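Local coordinates for protein monomethylamine methyltransferase MtmB1 (Methanosarcina barkeri, PDB 1NTH) that catalyses the transfer of the methyl group of monomethylamine to the corrinoid cofactor of its partner protein MtmC, a step of methanogenesis, at residues G128-S133 and M141-S146; G159-V164 and T184-N189; Y334-G339 and E343-E348. All blocks are in the same frame, centred on the assembly; numbering follows the deposited sequence.

Interaction 1. Residues G128-S133 and M141-S146; sequences GGPTGS and MPVHMS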
ATOM      1  N   GLY A 128      25.588   3.357  11.545  1.00 13.70           N
ATOM      2  CA  GLY A 128      26.695   4.083  10.955  1.00 15.90           C
ATOM      3  C   GLY A 128      26.326   5.152   9.956  1.00 15.54           C
ATOM      4  O   GLY A 128      25.360   5.025   9.203  1.00 16.08           O
ATOM      5  N   GLY A 129      27.115   6.218   9.944  1.00 15.15           N
ATOM      6  CA  GLY A 129      26.866   7.296   9.013  1.00 15.07           C
ATOM      7  C   GLY A 129      27.684   8.518   9.372  1.00 15.38           C
ATOM      8  O   GLY A 129      28.453   8.483  10.338  1.00 15.35           O
ATOM      9  N   PRO A 130      27.549   9.610   8.602  1.00 17.14           N
ATOM     10  CA  PRO A 130      28.276  10.863   8.837  1.00 17.30           C
ATOM     11  C   PRO A 130      27.947  11.431  10.213  1.00 18.81           C
ATOM     12  O   PRO A 130      28.613  12.344  10.703  1.00 18.50           O
ATOM     13  CB  PRO A 130      27.796  11.757   7.701  1.00 18.30           C
ATOM     14  CG  PRO A 130      27.558  10.766   6.587  1.00 17.84           C
ATOM     15  CD  PRO A 130      26.831   9.658   7.316  1.00 16.21           C
ATOM     16  N   THR A 131      26.895  10.897  10.821  1.00 16.26           N
ATOM     17  CA  THR A 131      26.501  11.308  12.161  1.00 18.03           C
ATOM     18  C   THR A 131      26.295  12.819  12.279  1.00 18.79           C
ATOM     19  O   THR A 131      26.867  13.483  13.152  1.00 19.21           O
ATOM     20  CB  THR A 131      27.560  10.809  13.177  1.00 17.85           C
ATOM     21  OG1 THR A 131      27.817   9.420  12.932  1.00 17.65           O
ATOM     22  CG2 THR A 131      27.072  10.948  14.602  1.00 19.31           C
ATOM     23  N   GLY A 132      25.467  13.352  11.386  1.00 18.57           N
ATOM     24  CA  GLY A 132      25.146  14.770  11.402  1.00 19.87           C
ATOM     25  C   GLY A 132      26.215  15.716  10.899  1.00 19.94           C
ATOM     26  O   GLY A 132      26.039  16.933  10.960  1.00 21.05           O
ATOM     27  N   SER A 133      27.316  15.168  10.400  1.00 18.46           N
ATOM     28  CA  SER A 133      28.412  15.987   9.890  1.00 19.19           C
ATOM     29  C   SER A 133      28.090  16.545   8.504  1.00 19.61           C
ATOM     30  O   SER A 133      27.343  15.936   7.736  1.00 19.27           O
ATOM     31  CB  SER A 133      29.697  15.159   9.832  1.00 18.19           C
ATOM     32  OG  SER A 133      30.011  14.630  11.111  1.00 21.51           O
ATOM     33  N   MET A 141      25.429  10.879  -1.831  1.00 18.53           N
ATOM     34  CA  MET A 141      25.106   9.461  -1.938  1.00 18.52           C
ATOM     35  C   MET A 141      26.325   8.558  -1.744  1.00 18.96           C
ATOM     36  O   MET A 141      26.274   7.611  -0.964  1.00 17.77           O
ATOM     37  CB  MET A 141      24.403   9.168  -3.270  1.00 20.21           C
ATOM     38  CG  MET A 141      22.947   9.625  -3.269  1.00 21.92           C
ATOM     39  SD  MET A 141      21.993   9.062  -4.694  1.00 24.54           S
ATOM     40  CE  MET A 141      22.036   7.310  -4.440  1.00 26.84           C
ATOM     41  N   PRO A 142      27.445   8.847  -2.433  1.00 17.87           N
ATOM     42  CA  PRO A 142      28.638   8.008  -2.268  1.00 18.93           C
ATOM     43  C   PRO A 142      29.080   7.890  -0.809  1.00 16.89           C
ATOM     44  O   PRO A 142      29.402   6.804  -0.336  1.00 18.74           O
ATOM     45  CB  PRO A 142      29.681   8.724  -3.123  1.00 19.79           C
ATOM     46  CG  PRO A 142      28.859   9.291  -4.227  1.00 22.37           C
ATOM     47  CD  PRO A 142      27.647   9.836  -3.505  1.00 20.04           C
ATOM     48  N   VAL A 143      29.107   9.012  -0.096  1.00 16.41           N
ATOM     49  CA  VAL A 143      29.516   8.987   1.301  1.00 16.08           C
ATOM     50  C   VAL A 143      28.632   8.056   2.124  1.00 15.52           C
ATOM     51  O   VAL A 143      29.129   7.249   2.908  1.00 15.60           O
ATOM     52  CB  VAL A 143      29.481  10.399   1.925  1.00 16.56           C
ATOM     53  CG1 VAL A 143      29.624  10.309   3.436  1.00 17.10           C
ATOM     54  CG2 VAL A 143      30.616  11.242   1.345  1.00 18.25           C
ATOM     55  N   HIS A 144      27.320   8.158   1.955  1.00 15.73           N
ATOM     56  CA  HIS A 144      26.448   7.287   2.726  1.00 15.91           C
ATOM     57  C   HIS A 144      26.560   5.845   2.261  1.00 16.07           C
ATOM     58  O   HIS A 144      26.414   4.916   3.058  1.00 16.58           O
ATOM     59  CB  HIS A 144      25.004   7.782   2.673  1.00 16.18           C
ATOM     60  CG  HIS A 144      24.782   9.033   3.464  1.00 14.78           C
ATOM     61  ND1 HIS A 144      25.049  10.289   2.962  1.00 16.02           N
ATOM     62  CD2 HIS A 144      24.392   9.215   4.748  1.00 14.62           C
ATOM     63  CE1 HIS A 144      24.834  11.191   3.904  1.00 14.02           C
ATOM     64  NE2 HIS A 144      24.435  10.566   4.997  1.00 14.11           N
ATOM     65  N   MET A 145      26.842   5.652   0.976  1.00 16.79           N
ATOM     66  CA  MET A 145      26.999   4.300   0.456  1.00 17.21           C
ATOM     67  C   MET A 145      28.178   3.620   1.142  1.00 17.43           C
ATOM     68  O   MET A 145      28.183   2.402   1.310  1.00 16.99           O
ATOM     69  CB  MET A 145      27.201   4.319  -1.064  0.60 18.51           C
ATOM     70  CG  MET A 145      26.722   3.044  -1.746  0.60 19.36           C
ATOM     71  SD  MET A 145      27.017   2.995  -3.525  0.60 22.44           S
ATOM     72  CE  MET A 145      26.193   4.488  -4.068  0.60 24.62           C
ATOM     73  N   SER A 146      29.181   4.400   1.536  1.00 17.16           N
ATOM     74  CA  SER A 146      30.352   3.818   2.182  1.00 17.77           C
ATOM     75  C   SER A 146      29.996   3.139   3.502  1.00 16.96           C
ATOM     76  O   SER A 146      30.765   2.324   4.009  1.00 18.23           O
ATOM     77  CB  SER A 146      31.450   4.871   2.402  1.00 17.75           C
ATOM     78  OG  SER A 146      31.172   5.724   3.500  1.00 18.37           O
TER

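Interaction 2. Residues G159-V164 and T184-N189; sequences GVMTSV and TRLIKN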
ATOM      1  N   GLY A 159      23.804  12.284   7.379  1.00 16.77           N
ATOM      2  CA  GLY A 159      24.746  13.385   7.391  1.00 16.11           C
ATOM      3  C   GLY A 159      23.924  14.623   7.059  1.00 17.83           C
ATOM      4  O   GLY A 159      22.716  14.524   6.811  1.00 17.59           O
ATOM      5  N   VAL A 160      24.564  15.786   7.054  1.00 16.44           N
ATOM      6  CA  VAL A 160      23.893  17.045   6.750  1.00 17.23           C
ATOM      7  C   VAL A 160      24.280  17.517   5.351  1.00 17.71           C
ATOM      8  O   VAL A 160      25.459  17.536   5.010  1.00 19.38           O
ATOM      9  CB  VAL A 160      24.297  18.140   7.779  1.00 18.13           C
ATOM     10  CG1 VAL A 160      23.928  19.524   7.257  1.00 18.38           C
ATOM     11  CG2 VAL A 160      23.607  17.875   9.111  1.00 16.89           C
ATOM     12  N   MET A 161      23.290  17.888   4.543  1.00 17.51           N
ATOM     13  CA  MET A 161      23.555  18.377   3.189  1.00 17.89           C
ATOM     14  C   MET A 161      24.058  19.817   3.292  1.00 17.69           C
ATOM     15  O   MET A 161      23.357  20.672   3.829  1.00 18.28           O
ATOM     16  CB  MET A 161      22.273  18.366   2.344  1.00 18.86           C
ATOM     17  CG  MET A 161      21.640  16.992   2.137  1.00 19.45           C
ATOM     18  SD  MET A 161      20.209  17.038   1.011  1.00 20.67           S
ATOM     19  CE  MET A 161      21.050  17.179  -0.587  1.00 20.15           C
ATOM     20  N   THR A 162      25.261  20.096   2.793  1.00 18.96           N
ATOM     21  CA  THR A 162      25.766  21.465   2.862  1.00 19.77           C
ATOM     22  C   THR A 162      24.999  22.339   1.878  1.00 19.99           C
ATOM     23  O   THR A 162      24.957  23.560   2.018  1.00 20.38           O
ATOM     24  CB  THR A 162      27.287  21.550   2.574  1.00 20.40           C
ATOM     25  OG1 THR A 162      27.587  20.944   1.312  1.00 24.04           O
ATOM     26  CG2 THR A 162      28.070  20.850   3.678  1.00 20.63           C
ATOM     27  N   SER A 163      24.392  21.707   0.878  1.00 19.38           N
ATOM     28  CA  SER A 163      23.586  22.427  -0.097  1.00 19.10           C
ATOM     29  C   SER A 163      22.614  21.471  -0.771  1.00 18.88           C
ATOM     30  O   SER A 163      22.825  20.257  -0.784  1.00 18.96           O
ATOM     31  CB  SER A 163      24.464  23.101  -1.168  1.00 19.99           C
ATOM     32  OG  SER A 163      25.062  22.156  -2.044  1.00 21.38           O
ATOM     33  N   VAL A 164      21.528  22.025  -1.293  1.00 18.87           N
ATOM     34  CA  VAL A 164      20.543  21.245  -2.025  1.00 19.59           C
ATOM     35  C   VAL A 164      20.243  22.106  -3.250  1.00 20.24           C
ATOM     36  O   VAL A 164      19.887  23.280  -3.126  1.00 18.92           O
ATOM     37  CB  VAL A 164      19.273  20.963  -1.176  1.00 21.38           C
ATOM     38  CG1 VAL A 164      18.573  22.259  -0.789  1.00 22.11           C
ATOM     39  CG2 VAL A 164      18.345  20.039  -1.946  1.00 23.14           C
ATOM     40  N   THR A 184      16.884  12.034   3.279  1.00 14.49           N
ATOM     41  CA  THR A 184      16.634  10.604   3.412  1.00 14.41           C
ATOM     42  C   THR A 184      16.322   9.927   2.083  1.00 13.16           C
ATOM     43  O   THR A 184      16.657   8.757   1.897  1.00 14.23           O
ATOM     44  CB  THR A 184      15.511  10.331   4.432  1.00 14.84           C
ATOM     45  OG1 THR A 184      15.940  10.780   5.726  1.00 16.09           O
ATOM     46  CG2 THR A 184      15.205   8.837   4.519  1.00 15.24           C
ATOM     47  N   ARG A 185      15.690  10.644   1.159  1.00 13.82           N
ATOM     48  CA  ARG A 185      15.397  10.050  -0.145  1.00 13.30           C
ATOM     49  C   ARG A 185      16.712   9.641  -0.807  1.00 13.83           C
ATOM     50  O   ARG A 185      16.831   8.539  -1.341  1.00 14.92           O
ATOM     51  CB  ARG A 185      14.628  11.037  -1.032  1.00 13.53           C
ATOM     52  CG  ARG A 185      13.143  11.102  -0.702  1.00 14.94           C
ATOM     53  CD  ARG A 185      12.419  12.225  -1.441  1.00 15.73           C
ATOM     54  NE  ARG A 185      10.970  12.087  -1.303  1.00 16.27           N
ATOM     55  CZ  ARG A 185      10.088  13.058  -1.529  1.00 15.84           C
ATOM     56  NH1 ARG A 185      10.494  14.263  -1.901  1.00 15.20           N
ATOM     57  NH2 ARG A 185       8.791  12.816  -1.377  1.00 16.78           N
ATOM     58  N   LEU A 186      17.709  10.521  -0.758  1.00 13.87           N
ATOM     59  CA  LEU A 186      19.010  10.211  -1.347  1.00 14.51           C
ATOM     60  C   LEU A 186      19.722   9.091  -0.591  1.00 13.93           C
ATOM     61  O   LEU A 186      20.334   8.211  -1.199  1.00 14.38           O
ATOM     62  CB  LEU A 186      19.908  11.452  -1.354  1.00 14.95           C
ATOM     63  CG  LEU A 186      19.497  12.608  -2.265  1.00 17.62           C
ATOM     64  CD1 LEU A 186      20.460  13.772  -2.076  1.00 18.35           C
ATOM     65  CD2 LEU A 186      19.493  12.139  -3.716  1.00 21.62           C
ATOM     66  N   ILE A 187      19.650   9.131   0.735  1.00 12.87           N
ATOM     67  CA  ILE A 187      20.310   8.121   1.552  1.00 12.61           C
ATOM     68  C   ILE A 187      19.723   6.734   1.329  1.00 13.92           C
ATOM     69  O   ILE A 187      20.466   5.752   1.224  1.00 13.84           O
ATOM     70  CB  ILE A 187      20.260   8.507   3.044  1.00 13.21           C
ATOM     71  CG1 ILE A 187      21.161   9.727   3.266  1.00 13.26           C
ATOM     72  CG2 ILE A 187      20.711   7.339   3.914  1.00 14.51           C
ATOM     73  CD1 ILE A 187      21.045  10.352   4.646  1.00 14.94           C
ATOM     74  N   LYS A 188      18.400   6.638   1.236  1.00 14.32           N
ATOM     75  CA  LYS A 188      17.815   5.334   0.993  1.00 14.73           C
ATOM     76  C   LYS A 188      18.161   4.876  -0.417  1.00 14.92           C
ATOM     77  O   LYS A 188      18.245   3.679  -0.684  1.00 15.37           O
ATOM     78  CB  LYS A 188      16.300   5.363   1.240  1.00 14.23           C
ATOM     79  CG  LYS A 188      15.999   5.459   2.731  1.00 15.44           C
ATOM     80  CD  LYS A 188      14.521   5.350   3.055  1.00 15.63           C
ATOM     81  CE  LYS A 188      14.330   5.352   4.568  1.00 15.91           C
ATOM     82  NZ  LYS A 188      12.895   5.210   4.972  1.00 15.51           N
ATOM     83  N   ASN A 189      18.395   5.826  -1.318  1.00 15.00           N
ATOM     84  CA  ASN A 189      18.772   5.460  -2.682  1.00 18.11           C
ATOM     85  C   ASN A 189      20.178   4.877  -2.677  1.00 17.06           C
ATOM     86  O   ASN A 189      20.505   3.938  -3.422  1.00 16.45           O
ATOM     87  CB  ASN A 189      18.767   6.732  -3.567  0.50 20.80           C
ATOM     88  CG  ASN A 189      17.845   6.632  -4.778  0.50 26.60           C
ATOM     89  OD1 ASN A 189      18.063   5.794  -5.661  0.50 30.69           O
ATOM     90  ND2 ASN A 189      16.797   7.500  -4.826  1.00 29.01           N
TER

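Interaction 3. Residues Y334-G339 and E343-E348; sequences YYPCAG and EMCLLE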
ATOM      1  N   TYR A 334      29.003   9.173  18.663  1.00 17.78           N
ATOM      2  CA  TYR A 334      30.461   9.290  18.565  1.00 17.61           C
ATOM      3  C   TYR A 334      31.064  10.558  17.961  1.00 17.91           C
ATOM      4  O   TYR A 334      30.840  10.858  16.788  1.00 17.53           O
ATOM      5  CB  TYR A 334      30.986   8.087  17.766  1.00 16.73           C
ATOM      6  CG  TYR A 334      30.769   6.751  18.441  1.00 16.45           C
ATOM      7  CD1 TYR A 334      29.493   6.342  18.845  1.00 16.54           C
ATOM      8  CD2 TYR A 334      31.848   5.916  18.724  1.00 16.76           C
ATOM      9  CE1 TYR A 334      29.306   5.140  19.525  1.00 16.09           C
ATOM     10  CE2 TYR A 334      31.674   4.716  19.397  1.00 18.28           C
ATOM     11  CZ  TYR A 334      30.402   4.335  19.802  1.00 18.72           C
ATOM     12  OH  TYR A 334      30.245   3.175  20.521  1.00 20.75           O
ATOM     13  N   TYR A 335      31.855  11.273  18.766  1.00 18.10           N
ATOM     14  CA  TYR A 335      32.548  12.495  18.344  1.00 20.46           C
ATOM     15  C   TYR A 335      34.041  12.438  18.662  1.00 20.72           C
ATOM     16  O   TYR A 335      34.477  12.960  19.688  1.00 20.73           O
ATOM     17  CB  TYR A 335      31.952  13.730  19.015  0.85 21.61           C
ATOM     18  CG  TYR A 335      30.682  14.235  18.382  0.85 24.13           C
ATOM     19  CD1 TYR A 335      29.434  13.802  18.828  0.85 27.06           C
ATOM     20  CD2 TYR A 335      30.726  15.177  17.356  0.85 26.36           C
ATOM     21  CE1 TYR A 335      28.260  14.304  18.271  0.85 28.67           C
ATOM     22  CE2 TYR A 335      29.562  15.683  16.792  0.85 27.18           C
ATOM     23  CZ  TYR A 335      28.334  15.247  17.256  0.85 28.83           C
ATOM     24  OH  TYR A 335      27.186  15.786  16.725  0.85 30.57           O
ATOM     25  N   PRO A 336      34.843  11.801  17.797  1.00 20.99           N
ATOM     26  CA  PRO A 336      36.286  11.728  18.052  1.00 21.24           C
ATOM     27  C   PRO A 336      36.939  13.070  17.717  1.00 22.15           C
ATOM     28  O   PRO A 336      36.389  13.857  16.942  1.00 22.49           O
ATOM     29  CB  PRO A 336      36.761  10.637  17.091  1.00 20.98           C
ATOM     30  CG  PRO A 336      35.515   9.840  16.796  1.00 22.34           C
ATOM     31  CD  PRO A 336      34.459  10.901  16.698  1.00 20.01           C
ATOM     32  N   CYS A 337      38.110  13.328  18.294  1.00 23.14           N
ATOM     33  CA  CYS A 337      38.839  14.566  18.026  1.00 24.52           C
ATOM     34  C   CYS A 337      39.531  14.489  16.670  1.00 23.84           C
ATOM     35  O   CYS A 337      39.492  15.435  15.880  1.00 25.41           O
ATOM     36  CB  CYS A 337      39.912  14.809  19.094  1.00 24.87           C
ATOM     37  SG  CYS A 337      39.304  15.239  20.728  1.00 29.46           S
ATOM     38  N   ALA A 338      40.168  13.352  16.412  1.00 22.89           N
ATOM     39  CA  ALA A 338      40.907  13.137  15.175  1.00 23.07           C
ATOM     40  C   ALA A 338      40.016  12.892  13.961  1.00 23.83           C
ATOM     41  O   ALA A 338      38.870  12.451  14.090  1.00 23.05           O
ATOM     42  CB  ALA A 338      41.875  11.973  15.355  1.00 23.53           C
ATOM     43  N   GLY A 339      40.561  13.178  12.782  1.00 22.28           N
ATOM     44  CA  GLY A 339      39.824  12.997  11.546  1.00 21.66           C
ATOM     45  C   GLY A 339      40.037  11.630  10.925  1.00 21.60           C
ATOM     46  O   GLY A 339      40.854  10.845  11.409  1.00 22.01           O
ATOM     47  N   GLU A 343      45.185   6.891  12.945  1.00 23.11           N
ATOM     48  CA  GLU A 343      45.098   5.869  13.969  1.00 23.79           C
ATOM     49  C   GLU A 343      44.351   6.370  15.200  1.00 23.20           C
ATOM     50  O   GLU A 343      43.572   5.629  15.803  1.00 22.63           O
ATOM     51  CB  GLU A 343      46.499   5.407  14.365  1.00 26.24           C
ATOM     52  CG  GLU A 343      46.509   4.174  15.247  1.00 28.85           C
ATOM     53  CD  GLU A 343      47.914   3.704  15.557  1.00 30.92           C
ATOM     54  OE1 GLU A 343      48.610   4.385  16.340  1.00 33.06           O
ATOM     55  OE2 GLU A 343      48.324   2.660  15.010  1.00 31.39           O
ATOM     56  N   MET A 344      44.569   7.630  15.565  1.00 22.60           N
ATOM     57  CA  MET A 344      43.906   8.175  16.741  1.00 22.96           C
ATOM     58  C   MET A 344      42.386   8.135  16.617  1.00 22.45           C
ATOM     59  O   MET A 344      41.696   7.757  17.563  1.00 21.82           O
ATOM     60  CB  MET A 344      44.352   9.613  17.009  1.00 23.30           C
ATOM     61  CG  MET A 344      43.815  10.149  18.329  1.00 25.38           C
ATOM     62  SD  MET A 344      44.444  11.776  18.757  1.00 26.27           S
ATOM     63  CE  MET A 344      43.250  12.311  19.993  1.00 25.59           C
ATOM     64  N   CYS A 345      41.866   8.530  15.459  1.00 21.67           N
ATOM     65  CA  CYS A 345      40.422   8.525  15.250  1.00 20.98           C
ATOM     66  C   CYS A 345      39.854   7.135  15.524  1.00 20.02           C
ATOM     67  O   CYS A 345      38.869   6.984  16.247  1.00 19.53           O
ATOM     68  CB  CYS A 345      40.091   8.945  13.816  1.00 20.64           C
ATOM     69  SG  CYS A 345      38.314   8.951  13.435  1.00 23.68           S
ATOM     70  N   LEU A 346      40.485   6.118  14.948  1.00 19.42           N
ATOM     71  CA  LEU A 346      40.031   4.748  15.135  1.00 20.58           C
ATOM     72  C   LEU A 346      40.133   4.297  16.588  1.00 20.56           C
ATOM     73  O   LEU A 346      39.247   3.609  17.090  1.00 21.60           O
ATOM     74  CB  LEU A 346      40.829   3.799  14.233  1.00 19.85           C
ATOM     75  CG  LEU A 346      40.684   4.055  12.730  1.00 21.36           C
ATOM     76  CD1 LEU A 346      41.491   3.022  11.953  1.00 21.55           C
ATOM     77  CD2 LEU A 346      39.205   3.984  12.333  1.00 21.48           C
ATOM     78  N   LEU A 347      41.210   4.683  17.269  1.00 20.25           N
ATOM     79  CA  LEU A 347      41.381   4.298  18.665  1.00 19.73           C
ATOM     80  C   LEU A 347      40.382   5.019  19.565  1.00 19.64           C
ATOM     81  O   LEU A 347      39.895   4.448  20.542  1.00 18.87           O
ATOM     82  CB  LEU A 347      42.814   4.588  19.132  1.00 21.62           C
ATOM     83  CG  LEU A 347      43.907   3.734  18.482  1.00 21.72           C
ATOM     84  CD1 LEU A 347      45.271   4.157  19.013  1.00 23.58           C
ATOM     85  CD2 LEU A 347      43.658   2.262  18.774  1.00 21.96           C
ATOM     86  N   GLU A 348      40.080   6.272  19.238  1.00 20.14           N
ATOM     87  CA  GLU A 348      39.121   7.048  20.021  1.00 20.12           C
ATOM     88  C   GLU A 348      37.744   6.398  19.918  1.00 19.71           C
ATOM     89  O   GLU A 348      37.073   6.168  20.925  1.00 19.75           O
ATOM     90  CB  GLU A 348      39.036   8.484  19.499  1.00 21.94           C
ATOM     91  CG  GLU A 348      40.159   9.408  19.950  1.00 23.44           C
ATOM     92  CD  GLU A 348      39.977  10.820  19.417  1.00 24.98           C
ATOM     93  OE1 GLU A 348      40.355  11.080  18.254  1.00 25.01           O
ATOM     94  OE2 GLU A 348      39.433  11.670  20.156  1.00 27.12           O
TER

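Interaction 1. Residues G128-S133 and M141-S146
P130 lies over one face of the H144 imidazole in a CH-pi contact, with CG of the proline 3.9 Å from the ring centroid and 29° off the ring normal. The proline is set at about a right angle to the histidine side chain, and its CD also reaches the ring, 3.5 Å from H144 NE2. Beside the ring, V143 puts CG1 (anti to the backbone N, chi1 168°) 3.8 Å from P130 CG, so P130 CG packs against both the imidazole face and a valine methyl. Both nitrogens of H144 are engaged: ND1 with F140 O one turn back, NE2 with the N-H of G159, which should keep the ring from flipping. The proline belongs to the loop that leaves the end of strand 125-128 in this TIM barrel and meets helix 140-148 further along the chain. Past P130 the contact thins out: in the type I' turn from P130 to S133 the T131 side chain points away from the helix, and G132 is partly exposed. That looser part is braced from within. P130 O takes both the backbone N and the hydroxyl of S133, OG at 2.7 Å and nearly along the C=O axis, while T131 OG1 sits above the carbonyl plane of G129, 2.8 Å from its O.

Interaction 2. Residues G159-V164 and T184-N189
M161 and L186 meet methyl to methyl in a small contact, made mainly by this apolar pair, between the short strand 160-161 and helix 174-193, a buried seam on the periphery of the TIM barrel. No hydrogen bond joins the segments, and their backbones stay well apart: the CA atoms of M161 and L186 are 10.4 Å from each other, so the side chains have to bridge the distance. M161 does this with a long arm, straight through CG and then bent at its thioether (chi3 76°), and this bend brings CE to 3.8 Å from L186 CD1. The leucine answers with the branch that continues its chain outward, CD1 anti to CA (chi2 177°), and the two side chains cross at about a right angle. A second touch is looser. I187 extends CD1 to 4.3 Å from G159 N, at the point where the chain enters the strand; the methyl faces the backbone N of G159, whose N-H is hydrogen-bonded to H144 NE2. Together the two touches bury just 97 Å² over both segments. F140 of helix 140-148 packs on both M161 and I187, adding to the contact between strand and helix. On the helix, L186 also packs against M141 of a second subunit, which places this part of helix 174-193 at a subunit interface, and R185 NH2 is hydrogen-bonded to G251 O of a third subunit. Strand 160-161 pairs in parallel with strand 134-135, while helix 174-193 follows it in the chain and leads on toward barrel strand 227-231.

Interaction 3. Residues Y334-G339 and E343-E348
E348 grips the loop at C337 and A338 with both oxygens of its carboxylate. OE2 takes the N-H of C337 at 2.8 Å and OE1 that of A338 at 2.9 Å, each bond nearly straight at 170°. OE1 uses its syn lone pair; OE2 is also met on the syn side, but 30° out of the carboxylate plane. The glutamate gets there by running straight beyond CG (chi2 -178°), which carries the carboxylate out from the helix to the two amides. Packing surrounds the carboxylate. A338 CB settles on the first turn of the helix, 3.8 Å from the CB atoms of both M344 and C345, C345 CB comes to 3.2 Å from G339 O, and P336 CB rests 4.0 Å from E348 CB. Further out, N307 ND2 gives OE2 a second donor and so helps to fix the carboxylate, while T342 OG1, just ahead of the helix, is hydrogen-bonded to both G339 O and C345 N. With an alanine in place of E348, the C337 and A338 amides would probably lose the carboxylate that both bind and N307 its mate, leaving the loop freer to shift. The contact closes the connection from barrel strand 330-333 into helix 343-359. Backbone bonds tie P336 to K371 and A338 to A370 beyond strand 363-366, and the helix packs on helices 380-393 and 438-454.

In the fold
Following the chain, interaction 1 comes first, closing the excursion from barrel strand 125-128 through strand 134-135 to helix 140-148. Interaction 2 then closes a longer span, from strand 160-161 to helix 174-193. Interaction 3 shuts the short connection between strand 330-333 and helix 343-359. The three follow in series; none nests within or crosses another. Interactions 1 and 2 are nonetheless neighbours, centres about 9 Å apart, joined where S133 O meets V160 N, and both reach a second subunit. Interaction 3 lies about 16 Å from interaction 1 between centres; interactions 2 and 3 do not touch, their nearest atoms being about 9 Å apart.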